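Local coordinates for protein predicted metal-dependent phosphohydrolase (Magnetospirillum magnetotacticum MS-1, PDB 3KH1) that probably acts as a metal-dependent phosphohydrolase of the HD-domain family, perhaps removing the phosphate of deoxyribonucleoside 5'-monophosphates, at residues A42-H47 with L73-V78; Y58-V63 with D133-D138; E79-D84 with A104-G109. All blocks are in the same frame, centred on the assembly; numbering follows the deposited sequence.

Contact 1 (A42-H47 with L73-V78); sequences AEHSWH and LIHDIV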
ATOM      1  N   ALA A  42       1.465   1.352   6.916  1.00  8.11           N
ATOM      2  CA  ALA A  42       0.780   0.739   5.759  1.00  9.36           C
ATOM      3  C   ALA A  42       0.482   1.810   4.726  1.00  8.13           C
ATOM      4  O   ALA A  42       0.745   1.622   3.541  1.00  9.48           O
ATOM      5  CB  ALA A  42      -0.508   0.016   6.202  1.00  9.56           C
ATOM      6  N   GLU A  43      -0.076   2.942   5.144  1.00  9.32           N
ATOM      7  CA  GLU A  43      -0.415   3.984   4.158  1.00  9.07           C
ATOM      8  C   GLU A  43       0.860   4.635   3.607  1.00  9.23           C
ATOM      9  O   GLU A  43       0.876   5.021   2.454  1.00  8.44           O
ATOM     10  CB  GLU A  43      -1.375   4.960   4.686  1.00 13.34           C
ATOM     11  CG  GLU A  43      -0.843   5.736   5.735  1.00 11.09           C
ATOM     12  CD  GLU A  43      -1.958   6.511   6.625  1.00 12.99           C
ATOM     13  OE1 GLU A  43      -3.196   6.430   6.444  1.00 15.90           O
ATOM     14  OE2 GLU A  43      -1.502   7.148   7.508  1.00 10.54           O
ATOM     15  N   HIS A  44       1.957   4.644   4.377  1.00  8.76           N
ATOM     16  CA  HIS A  44       3.261   5.107   3.871  1.00  8.83           C
ATOM     17  C   HIS A  44       3.744   4.197   2.758  1.00  9.02           C
ATOM     18  O   HIS A  44       4.141   4.699   1.691  1.00  8.64           O
ATOM     19  CB  HIS A  44       4.292   5.155   5.013  1.00  8.86           C
ATOM     20  CG  HIS A  44       5.651   5.592   4.578  1.00  8.79           C
ATOM     21  ND1 HIS A  44       5.961   6.925   4.368  1.00 10.33           N
ATOM     22  CD2 HIS A  44       6.757   4.886   4.226  1.00 10.45           C
ATOM     23  CE1 HIS A  44       7.229   7.011   3.992  1.00 11.00           C
ATOM     24  NE2 HIS A  44       7.713   5.796   3.849  1.00 10.98           N
ATOM     25  N   SER A  45       3.691   2.873   2.981  1.00  8.19           N
ATOM     26  CA  SER A  45       4.135   1.931   1.968  1.00  8.03           C
ATOM     27  C   SER A  45       3.215   2.026   0.726  1.00  8.28           C
ATOM     28  O   SER A  45       3.720   1.909  -0.399  1.00  8.10           O
ATOM     29  CB  SER A  45       4.216   0.518   2.518  1.00  8.99           C
ATOM     30  OG  SER A  45       5.383   0.388   3.325  1.00 11.81           O
ATOM     31  N   TRP A  46       1.895   2.172   0.897  1.00  8.27           N
ATOM     32  CA  TRP A  46       1.030   2.445  -0.257  1.00  8.50           C
ATOM     33  C   TRP A  46       1.582   3.610  -1.067  1.00  8.53           C
ATOM     34  O   TRP A  46       1.684   3.536  -2.292  1.00  8.99           O
ATOM     35  CB  TRP A  46      -0.414   2.783   0.207  1.00  8.43           C
ATOM     36  CG  TRP A  46      -1.219   3.364  -0.927  1.00  8.32           C
ATOM     37  CD1 TRP A  46      -1.789   2.669  -1.920  1.00  9.16           C
ATOM     38  CD2 TRP A  46      -1.478   4.743  -1.165  1.00  8.32           C
ATOM     39  NE1 TRP A  46      -2.366   3.501  -2.809  1.00  8.68           N
ATOM     40  CE2 TRP A  46      -2.198   4.801  -2.362  1.00  8.46           C
ATOM     41  CE3 TRP A  46      -1.170   5.909  -0.482  1.00  9.29           C
ATOM     42  CZ2 TRP A  46      -2.597   5.995  -2.939  1.00  9.36           C
ATOM     43  CZ3 TRP A  46      -1.618   7.121  -1.035  1.00  8.99           C
ATOM     44  CH2 TRP A  46      -2.311   7.151  -2.256  1.00  9.81           C
ATOM     45  N   HIS A  47       1.888   4.692  -0.400  1.00  8.39           N
ATOM     46  CA  HIS A  47       2.247   5.911  -1.078  1.00  8.62           C
ATOM     47  C   HIS A  47       3.532   5.786  -1.842  1.00  8.44           C
ATOM     48  O   HIS A  47       3.613   6.157  -3.016  1.00  8.58           O
ATOM     49  CB  HIS A  47       2.353   7.026  -0.041  1.00  8.77           C
ATOM     50  CG  HIS A  47       2.137   8.412  -0.573  1.00  9.24           C
ATOM     51  ND1 HIS A  47       2.142   9.504   0.258  1.00  9.72           N
ATOM     52  CD2 HIS A  47       1.929   8.887  -1.827  1.00  9.99           C
ATOM     53  CE1 HIS A  47       1.899  10.592  -0.461  1.00  9.87           C
ATOM     54  NE2 HIS A  47       1.746  10.254  -1.724  1.00  9.86           N
ATOM     55  N   LEU A  73       6.308  -2.466  -0.655  1.00  9.08           N
ATOM     56  CA  LEU A  73       5.100  -2.942   0.035  1.00  9.35           C
ATOM     57  C   LEU A  73       5.487  -3.742   1.286  1.00  9.15           C
ATOM     58  O   LEU A  73       4.772  -3.717   2.278  1.00  9.55           O
ATOM     59  CB  LEU A  73       4.233  -3.785  -0.853  1.00  9.32           C
ATOM     60  CG  LEU A  73       3.593  -3.006  -2.030  1.00  9.28           C
ATOM     61  CD1 LEU A  73       2.924  -3.991  -2.997  1.00 10.75           C
ATOM     62  CD2 LEU A  73       2.532  -1.995  -1.500  1.00 10.08           C
ATOM     63  N   ILE A  74       6.624  -4.443   1.265  1.00  9.50           N
ATOM     64  CA  ILE A  74       6.975  -5.302   2.407  1.00 10.17           C
ATOM     65  C   ILE A  74       8.041  -4.714   3.329  1.00 10.78           C
ATOM     66  O   ILE A  74       8.346  -5.309   4.364  1.00 11.12           O
ATOM     67  CB  ILE A  74       7.339  -6.750   1.968  1.00 11.01           C
ATOM     68  CG1 ILE A  74       8.577  -6.835   1.078  1.00 11.55           C
ATOM     69  CG2 ILE A  74       6.144  -7.351   1.260  1.00 12.93           C
ATOM     70  CD1 ILE A  74       9.935  -6.797   1.817  1.00 13.93           C
ATOM     71  N   HIS A  75       8.649  -3.576   2.960  1.00 10.45           N
ATOM     72  CA  HIS A  75       9.852  -3.092   3.628  1.00 11.28           C
ATOM     73  C   HIS A  75       9.701  -2.763   5.101  1.00 10.70           C
ATOM     74  O   HIS A  75      10.696  -2.794   5.803  1.00 12.04           O
ATOM     75  CB  HIS A  75      10.497  -1.876   2.879  1.00 11.35           C
ATOM     76  CG  HIS A  75       9.919  -0.550   3.270  1.00 11.87           C
ATOM     77  ND1 HIS A  75       8.688  -0.083   2.817  1.00 11.40           N
ATOM     78  CD2 HIS A  75      10.391   0.392   4.131  1.00 11.98           C
ATOM     79  CE1 HIS A  75       8.441   1.099   3.381  1.00 12.17           C
ATOM     80  NE2 HIS A  75       9.473   1.418   4.162  1.00 11.82           N
ATOM     81  N   ASP A  76       8.487  -2.427   5.527  1.00 10.79           N
ATOM     82  CA  ASP A  76       8.217  -2.107   6.909  1.00 10.10           C
ATOM     83  C   ASP A  76       7.454  -3.169   7.683  1.00 10.58           C
ATOM     84  O   ASP A  76       7.130  -2.980   8.859  1.00 11.62           O
ATOM     85  CB  ASP A  76       7.494  -0.760   7.055  1.00 10.31           C
ATOM     86  CG  ASP A  76       8.454   0.415   7.182  1.00 10.98           C
ATOM     87  OD1 ASP A  76       9.645   0.196   7.510  1.00 12.38           O
ATOM     88  OD2 ASP A  76       7.946   1.542   7.020  1.00 12.01           O
ATOM     89  N   ILE A  77       7.235  -4.329   7.107  1.00 10.87           N
ATOM     90  CA  ILE A  77       6.539  -5.390   7.856  1.00 11.38           C
ATOM     91  C   ILE A  77       7.196  -5.705   9.189  1.00 12.20           C
ATOM     92  O   ILE A  77       6.486  -5.932  10.194  1.00 12.78           O
ATOM     93  CB  ILE A  77       6.295  -6.620   6.972  1.00 13.07           C
ATOM     94  CG1 ILE A  77       5.143  -6.292   5.957  1.00 14.07           C
ATOM     95  CG2 ILE A  77       6.025  -7.881   7.831  1.00 13.95           C
ATOM     96  CD1 ILE A  77       4.967  -7.332   4.844  1.00 16.36           C
ATOM     97  N   VAL A  78       8.535  -5.681   9.231  1.00 12.41           N
ATOM     98  CA  VAL A  78       9.194  -5.914  10.513  1.00 13.06           C
ATOM     99  C   VAL A  78       8.780  -4.956  11.631  1.00 12.96           C
ATOM    100  O   VAL A  78       8.860  -5.315  12.833  1.00 14.41           O
ATOM    101  CB  VAL A  78      10.744  -5.888  10.400  1.00 13.43           C
ATOM    102  CG1 VAL A  78      11.226  -7.130   9.588  1.00 14.98           C
ATOM    103  CG2 VAL A  78      11.269  -4.530   9.844  1.00 14.69           C
TER
HETATM  104  O   HOH W   1       5.998   2.012   5.293  1.00 11.08           O
HETATM  105  O   HOH W   2       5.931  -2.119   4.342  1.00 11.09           O
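S45 meets H75 at close quarters, its OG standing 3.1 Å from H75 CE1 and approaching the imidazole obliquely. This is possible because the hydroxyl is anti to the carbonyl carbon (chi1 -76°) on a CB that faces the other segment. The small serine also allows the backbones to come near, with S45 CA 5.3 Å from L73 CA. L73 CD2 rests 4.2 Å from the carbonyl oxygen of S45, a van der Waals contact. The two imidazoles meet edge to edge, H44 CD2 against H75 CE1 at 4.2 Å, each atom near the plane of the other ring.

H44, the pair H75-D76 and D141 of helix 132-151 match the H...HD...D signature of the HD superfamily, whose members generally bind their catalytic metal with these residues. H44 NE2 is hydrogen-bonded to D141, and H75 ND1 to the carbonyl of L72. The bound calcium ion, however, lies about 8 Å from the side chain of H44.

Between the two segments the polar links run through two waters; S45 OG is also hydrogen-bonded to L72 O. One water accepts a 2.6 Å hydrogen bond from S45 OG and donates to D76 OD2, also at 2.6 Å. The second donates to S45 OG (2.8 Å) and to L73 O while accepting from D76 N, thus serving two buried backbone groups, the latter within the type I turn I74-I77. L73 O additionally takes a hydrogen bond from W46 NE1 of the second subunit.

Contact 2 (Y58-V63 with D133-D138); sequences YADEAV and DARFAD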
ATOM      1  N   TYR A  58      12.430   7.945 -13.889  1.00 16.38           N
ATOM      2  CA  TYR A  58      13.610   8.546 -13.249  1.00 16.78           C
ATOM      3  C   TYR A  58      14.603   7.477 -12.704  1.00 17.95           C
ATOM      4  O   TYR A  58      15.671   7.877 -12.231  1.00 20.99           O
ATOM      5  CB  TYR A  58      13.180   9.567 -12.165  1.00 17.28           C
ATOM      6  CG  TYR A  58      12.244  10.622 -12.742  1.00 15.29           C
ATOM      7  CD1 TYR A  58      12.689  11.560 -13.691  1.00 16.66           C
ATOM      8  CD2 TYR A  58      10.897  10.637 -12.418  1.00 16.35           C
ATOM      9  CE1 TYR A  58      11.832  12.473 -14.276  1.00 17.13           C
ATOM     10  CE2 TYR A  58      10.020  11.548 -13.021  1.00 14.97           C
ATOM     11  CZ  TYR A  58      10.501  12.464 -13.920  1.00 16.90           C
ATOM     12  OH  TYR A  58       9.705  13.369 -14.537  1.00 17.09           O
ATOM     13  N   ALA A  59      14.248   6.182 -12.806  1.00 18.25           N
ATOM     14  CA  ALA A  59      15.054   4.980 -12.340  1.00 19.13           C
ATOM     15  C   ALA A  59      16.076   4.566 -13.370  1.00 21.23           C
ATOM     16  O   ALA A  59      15.859   4.753 -14.584  1.00 22.52           O
ATOM     17  CB  ALA A  59      14.133   3.749 -11.982  1.00 19.37           C
ATOM     18  N   ASP A  60      17.177   4.003 -12.883  1.00 22.65           N
ATOM     19  CA  ASP A  60      18.193   3.467 -13.784  0.50 23.82           C
ATOM     20  C   ASP A  60      17.567   2.338 -14.592  1.00 24.18           C
ATOM     21  O   ASP A  60      16.626   1.685 -14.134  1.00 23.87           O
ATOM     22  CB  ASP A  60      19.422   2.954 -13.028  0.50 24.38           C
ATOM     23  CG  ASP A  60      20.253   4.066 -12.441  0.50 26.01           C
ATOM     24  OD1 ASP A  60      20.017   5.245 -12.799  0.50 29.60           O
ATOM     25  OD2 ASP A  60      21.169   3.758 -11.641  0.50 29.08           O
ATOM     26  N   GLU A  61      18.090   2.127 -15.813  1.00 25.64           N
ATOM     27  CA  GLU A  61      17.575   1.086 -16.735  1.00 26.32           C
ATOM     28  C   GLU A  61      17.469  -0.312 -16.093  1.00 26.33           C
ATOM     29  O   GLU A  61      16.526  -1.086 -16.401  1.00 27.20           O
ATOM     30  CB  GLU A  61      18.421   1.040 -18.030  1.00 27.77           C
ATOM     31  N   ALA A  62      18.415  -0.624 -15.207  1.00 25.14           N
ATOM     32  CA  ALA A  62      18.510  -1.948 -14.623  1.00 24.48           C
ATOM     33  C   ALA A  62      17.398  -2.164 -13.568  1.00 22.13           C
ATOM     34  O   ALA A  62      17.171  -3.336 -13.176  1.00 22.62           O
ATOM     35  CB  ALA A  62      19.948  -2.215 -13.987  1.00 25.23           C
ATOM     36  N   VAL A  63      16.656  -1.128 -13.144  1.00 19.07           N
ATOM     37  CA  VAL A  63      15.629  -1.336 -12.117  0.50 16.50           C
ATOM     38  C   VAL A  63      14.387  -2.078 -12.658  1.00 14.78           C
ATOM     39  O   VAL A  63      13.911  -1.789 -13.762  1.00 16.11           O
ATOM     40  CB  VAL A  63      15.262  -0.022 -11.444  0.50 15.95           C
ATOM     41  CG1 VAL A  63      14.041  -0.175 -10.587  0.50 13.76           C
ATOM     42  CG2 VAL A  63      16.440   0.458 -10.580  0.50 15.84           C
ATOM     43  N   ASP A 133      17.618  -1.968  -7.535  1.00 13.64           N
ATOM     44  CA  ASP A 133      16.268  -1.891  -7.038  1.00 13.27           C
ATOM     45  C   ASP A 133      16.207  -1.241  -5.647  1.00 12.42           C
ATOM     46  O   ASP A 133      15.318  -0.437  -5.366  1.00 12.28           O
ATOM     47  CB  ASP A 133      15.621  -3.288  -6.989  1.00 12.77           C
ATOM     48  CG  ASP A 133      15.254  -3.838  -8.379  1.00 15.01           C
ATOM     49  OD1 ASP A 133      15.292  -3.119  -9.408  1.00 15.37           O
ATOM     50  OD2 ASP A 133      14.928  -5.045  -8.359  1.00 15.00           O
ATOM     51  N   ALA A 134      17.104  -1.645  -4.747  1.00 12.99           N
ATOM     52  CA  ALA A 134      17.095  -1.122  -3.393  1.00 12.45           C
ATOM     53  C   ALA A 134      17.418   0.367  -3.364  1.00 12.31           C
ATOM     54  O   ALA A 134      16.843   1.084  -2.547  1.00 11.95           O
ATOM     55  CB  ALA A 134      18.066  -1.932  -2.481  1.00 13.71           C
ATOM     56  N   ARG A 135      18.323   0.837  -4.215  1.00 12.42           N
ATOM     57  CA  ARG A 135      18.650   2.238  -4.258  1.00 13.07           C
ATOM     58  C   ARG A 135      17.472   3.086  -4.728  1.00 12.55           C
ATOM     59  O   ARG A 135      17.215   4.164  -4.178  1.00 12.24           O
ATOM     60  CB  ARG A 135      19.883   2.553  -5.110  1.00 14.33           C
ATOM     61  CG  ARG A 135      21.181   2.148  -4.429  1.00 16.73           C
ATOM     62  CD  ARG A 135      22.407   2.542  -5.211  1.00 22.62           C
ATOM     63  NE  ARG A 135      22.781   1.468  -6.086  1.00 29.59           N
ATOM     64  CZ  ARG A 135      22.610   1.429  -7.399  1.00 32.41           C
ATOM     65  NH1 ARG A 135      21.998   2.419  -8.068  1.00 34.70           N
ATOM     66  NH2 ARG A 135      23.035   0.347  -8.050  1.00 32.05           N
ATOM     67  N   PHE A 136      16.732   2.604  -5.722  1.00 12.27           N
ATOM     68  CA  PHE A 136      15.574   3.370  -6.197  1.00 12.03           C
ATOM     69  C   PHE A 136      14.465   3.339  -5.135  1.00 10.87           C
ATOM     70  O   PHE A 136      13.878   4.345  -4.830  1.00 11.47           O
ATOM     71  CB  PHE A 136      15.107   2.870  -7.558  1.00 12.32           C
ATOM     72  CG  PHE A 136      14.118   3.777  -8.206  1.00 13.20           C
ATOM     73  CD1 PHE A 136      14.470   5.065  -8.587  1.00 14.57           C
ATOM     74  CD2 PHE A 136      12.807   3.344  -8.455  1.00 12.89           C
ATOM     75  CE1 PHE A 136      13.536   5.884  -9.148  1.00 15.71           C
ATOM     76  CE2 PHE A 136      11.858   4.188  -9.049  1.00 14.01           C
ATOM     77  CZ  PHE A 136      12.236   5.431  -9.396  1.00 13.98           C
ATOM     78  N   ALA A 137      14.239   2.165  -4.535  1.00 11.28           N
ATOM     79  CA  ALA A 137      13.266   2.047  -3.440  1.00 11.20           C
ATOM     80  C   ALA A 137      13.598   3.005  -2.294  1.00 10.26           C
ATOM     81  O   ALA A 137      12.734   3.754  -1.796  1.00 11.20           O
ATOM     82  CB  ALA A 137      13.256   0.602  -2.915  1.00 10.52           C
ATOM     83  N   ASP A 138      14.861   3.011  -1.869  1.00 10.86           N
ATOM     84  CA  ASP A 138      15.287   3.844  -0.755  1.00 10.79           C
ATOM     85  C   ASP A 138      15.167   5.340  -1.104  1.00 10.79           C
ATOM     86  O   ASP A 138      14.765   6.151  -0.268  1.00 10.35           O
ATOM     87  CB  ASP A 138      16.729   3.514  -0.365  1.00 11.96           C
ATOM     88  CG  ASP A 138      17.166   4.197   0.919  1.00 12.32           C
ATOM     89  OD1 ASP A 138      16.583   3.885   1.983  1.00 14.09           O
ATOM     90  OD2 ASP A 138      18.129   5.002   0.849  1.00 13.40           O
TER
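Y58 starts the contact with its backbone: the carbonyl carbon lies 4.0 Å from F136 CE1, while the phenol leads elsewhere, its OH bonded to Q13 of the second subunit. A59 comes next and makes the central interaction. Its methyl sits squarely over one face of the F136 ring, CB 3.4 Å from the centroid and only 5° off the ring normal, a CH-pi contact. Alanine suits this place because a single methyl can settle on the ring with the backbone close behind, A59 CA being 3.6 Å from F136 CE1. In F136, CG is anti to the backbone N (chi1 -169°), on a CB that points to the loop. An alanine in place of F136 would probably leave the A59 methyl without its aromatic partner and open a gap between loop and helix.

D60, modelled in two conformers, offers OD2 to the guanidinium edge of R135 at 3.9 Å from NH1, a long salt bridge; R135 NE is bonded to the carbonyl of E130. From D60 a type I turn leads to V63, closed by V63 N bonding to D60 O. V63, also in two conformers, packs its CG2 on F136 CB at 4.1 Å, and its CA comes within 3.3 Å of D133 OD1. That OD1 accepts from the backbone N of Q64, the next residue after V63, and OD2 makes a salt bridge to R67 on helix 65-74. The arrangement is loop-on-helix packing within the mainly helical HD domain: the connection between helices 41-54 and 65-74 is fastened against the first turns of helix 132-151.

Contact 3 (E79-D84 with A104-G109); sequences EIDAGD and AARLFG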
ATOM      1  N   GLU A  79       8.318  -3.755  11.277  1.00 12.05           N
ATOM      2  CA  GLU A  79       7.896  -2.782  12.286  1.00 12.35           C
ATOM      3  C   GLU A  79       6.655  -3.202  13.082  1.00 13.01           C
ATOM      4  O   GLU A  79       6.381  -2.632  14.133  1.00 13.59           O
ATOM      5  CB  GLU A  79       7.758  -1.367  11.681  1.00 12.43           C
ATOM      6  CG  GLU A  79       9.087  -0.890  11.020  1.00 12.88           C
ATOM      7  CD  GLU A  79       9.226   0.604  10.856  1.00 12.59           C
ATOM      8  OE1 GLU A  79       8.244   1.332  10.947  1.00 14.00           O
ATOM      9  OE2 GLU A  79      10.399   1.035  10.662  1.00 16.27           O
ATOM     10  N   ILE A  80       5.875  -4.162  12.585  1.00 12.63           N
ATOM     11  CA  ILE A  80       4.772  -4.732  13.369  1.00 13.20           C
ATOM     12  C   ILE A  80       5.249  -5.097  14.754  1.00 15.22           C
ATOM     13  O   ILE A  80       4.528  -4.859  15.722  1.00 16.48           O
ATOM     14  CB  ILE A  80       4.102  -5.920  12.652  1.00 13.23           C
ATOM     15  CG1 ILE A  80       3.327  -5.447  11.427  1.00 13.05           C
ATOM     16  CG2 ILE A  80       3.224  -6.730  13.600  1.00 14.93           C
ATOM     17  CD1 ILE A  80       2.995  -6.533  10.459  1.00 12.99           C
ATOM     18  N   ASP A  81       6.413  -5.749  14.845  1.00 15.95           N
ATOM     19  CA  ASP A  81       6.986  -6.126  16.119  1.00 17.19           C
ATOM     20  C   ASP A  81       8.030  -5.117  16.606  1.00 18.61           C
ATOM     21  O   ASP A  81       8.179  -4.915  17.823  1.00 20.40           O
ATOM     22  CB  ASP A  81       7.660  -7.510  16.052  1.00 19.41           C
ATOM     23  CG  ASP A  81       6.694  -8.683  15.872  1.00 19.28           C
ATOM     24  OD1 ASP A  81       5.438  -8.498  15.875  1.00 21.08           O
ATOM     25  OD2 ASP A  81       7.271  -9.827  15.805  1.00 21.42           O
ATOM     26  N   ALA A  82       8.816  -4.542  15.692  1.00 17.84           N
ATOM     27  CA  ALA A  82       9.947  -3.685  16.104  1.00 18.38           C
ATOM     28  C   ALA A  82       9.569  -2.228  16.357  1.00 18.06           C
ATOM     29  O   ALA A  82      10.364  -1.504  16.977  1.00 20.17           O
ATOM     30  CB  ALA A  82      11.090  -3.757  15.098  1.00 18.35           C
ATOM     31  N   GLY A  83       8.406  -1.791  15.878  1.00 16.83           N
ATOM     32  CA  GLY A  83       7.998  -0.386  15.945  1.00 16.45           C
ATOM     33  C   GLY A  83       8.757   0.465  14.950  1.00 16.35           C
ATOM     34  O   GLY A  83       9.629   0.000  14.230  1.00 16.62           O
ATOM     35  N   ASP A  84       8.379   1.720  14.878  1.00 16.88           N
ATOM     36  CA  ASP A  84       9.033   2.674  14.041  1.00 16.48           C
ATOM     37  C   ASP A  84      10.128   3.389  14.835  1.00 18.44           C
ATOM     38  O   ASP A  84      10.003   3.600  16.053  1.00 20.76           O
ATOM     39  CB  ASP A  84       8.007   3.705  13.559  1.00 16.80           C
ATOM     40  CG  ASP A  84       8.619   4.765  12.662  1.00 17.30           C
ATOM     41  OD1 ASP A  84       9.062   4.362  11.589  1.00 21.93           O
ATOM     42  OD2 ASP A  84       8.650   5.952  13.020  1.00 20.72           O
ATOM     43  N   ALA A 104      11.522 -10.110  11.677  1.00 19.88           N
ATOM     44  CA  ALA A 104      11.582 -10.769  10.371  1.00 20.63           C
ATOM     45  C   ALA A 104      11.392 -12.276  10.511  1.00 21.00           C
ATOM     46  O   ALA A 104      10.603 -12.888   9.780  1.00 20.49           O
ATOM     47  CB  ALA A 104      12.852 -10.459   9.679  1.00 21.52           C
ATOM     48  N   ALA A 105      12.107 -12.877  11.460  1.00 21.64           N
ATOM     49  CA  ALA A 105      11.970 -14.308  11.682  1.00 22.00           C
ATOM     50  C   ALA A 105      10.535 -14.753  12.020  1.00 22.63           C
ATOM     51  O   ALA A 105      10.059 -15.759  11.475  1.00 24.53           O
ATOM     52  CB  ALA A 105      12.959 -14.788  12.732  1.00 23.71           C
ATOM     53  N   ARG A 106       9.834 -14.006  12.869  1.00 21.41           N
ATOM     54  CA  ARG A 106       8.498 -14.381  13.278  1.00 21.72           C
ATOM     55  C   ARG A 106       7.496 -14.122  12.173  1.00 20.41           C
ATOM     56  O   ARG A 106       6.635 -14.958  11.877  1.00 21.18           O
ATOM     57  CB  ARG A 106       8.054 -13.622  14.527  1.00 22.16           C
ATOM     58  CG  ARG A 106       6.700 -14.099  15.043  1.00 22.55           C
ATOM     59  CD  ARG A 106       6.196 -13.255  16.182  1.00 23.45           C
ATOM     60  NE  ARG A 106       5.591 -11.988  15.745  1.00 22.53           N
ATOM     61  CZ  ARG A 106       4.346 -11.841  15.261  1.00 22.58           C
ATOM     62  NH1 ARG A 106       3.520 -12.878  15.101  1.00 24.88           N
ATOM     63  NH2 ARG A 106       3.894 -10.639  15.001  1.00 22.22           N
ATOM     64  N   LEU A 107       7.586 -12.931  11.567  1.00 17.81           N
ATOM     65  CA  LEU A 107       6.582 -12.493  10.615  1.00 16.39           C
ATOM     66  C   LEU A 107       6.738 -13.195   9.282  1.00 15.92           C
ATOM     67  O   LEU A 107       5.775 -13.810   8.802  1.00 16.16           O
ATOM     68  CB  LEU A 107       6.618 -10.965  10.468  1.00 16.00           C
ATOM     69  CG  LEU A 107       6.006 -10.245  11.708  1.00 15.96           C
ATOM     70  CD1 LEU A 107       6.558  -8.854  11.857  1.00 18.44           C
ATOM     71  CD2 LEU A 107       4.474 -10.317  11.630  1.00 18.13           C
ATOM     72  N   PHE A 108       7.900 -13.070   8.635  1.00 16.32           N
ATOM     73  CA  PHE A 108       8.118 -13.807   7.381  1.00 17.24           C
ATOM     74  C   PHE A 108       8.039 -15.322   7.617  1.00 17.77           C
ATOM     75  O   PHE A 108       7.651 -16.052   6.713  1.00 18.13           O
ATOM     76  CB  PHE A 108       9.432 -13.389   6.687  1.00 17.85           C
ATOM     77  CG  PHE A 108       9.444 -11.919   6.292  1.00 16.77           C
ATOM     78  CD1 PHE A 108       8.476 -11.393   5.443  1.00 15.83           C
ATOM     79  CD2 PHE A 108      10.388 -11.040   6.796  1.00 17.49           C
ATOM     80  CE1 PHE A 108       8.463 -10.050   5.103  1.00 15.40           C
ATOM     81  CE2 PHE A 108      10.354  -9.683   6.437  1.00 17.55           C
ATOM     82  CZ  PHE A 108       9.414  -9.222   5.613  1.00 14.50           C
ATOM     83  N   GLY A 109       8.316 -15.770   8.844  1.00 18.16           N
ATOM     84  CA  GLY A 109       8.270 -17.190   9.168  1.00 18.89           C
ATOM     85  C   GLY A 109       6.859 -17.747   9.110  1.00 18.90           C
ATOM     86  O   GLY A 109       6.695 -18.961   9.109  1.00 20.76           O
TER
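D81 and L107 mark the nearest approach of the two backbones, their CA atoms 8.4 Å apart, so the gap is bridged by side chains, chiefly the long R106 and the L107 branch. The short helix 79-82 begins just beyond the H75-D76 pair of this HD domain, with I77 and V78 between, and here lies against the last turns of helix 96-108. It stops at G83, whose phi of 74° is easily adopted without a side chain; G83 N still bonds to E79 O.

L107 CD1 packs on I80 CB at 3.9 Å and also lies 4.0 Å from D81 CG; a long apolar side chain suits the place between them. Towards solvent, D81 and R106 form a salt bridge of the side-on kind, in which NE and NH2 each take one carboxylate oxygen. The two flat groups are nearly coplanar, 21° apart, so both hydrogen bonds can run close to straight; NH2 reaches OD1 at 2.8 Å. R106 also pairs through NH2 with E19 of helix 8-19, so the acidic neighbours on two helices probably share its charge. Its chain bends at chi3 (80°), and NE donates to the syn lone pair of D81 OD2 at 2.7 Å.

All three contacts belong to one helical HD domain. Contacts 1 and 3 are neighbours, their centres about 12 Å apart, and come in series along the chain: helix 65-74 runs into contact 1, and helix 79-82 opens contact 3. They touch where I77 O lies 3.4 Å from L107 CD1 and where V78 packs on A104 and F108, so helix 96-108 abuts the segment carrying the HD pair. Contact 2 lies about 17 Å from contact 1 and 25 Å from contact 3, between centres, touching neither. Its segments alternate with those of contact 1 and enclose contact 3. Helix 132-151 holds both its second segment and D141, tying this periphery to the presumed metal site.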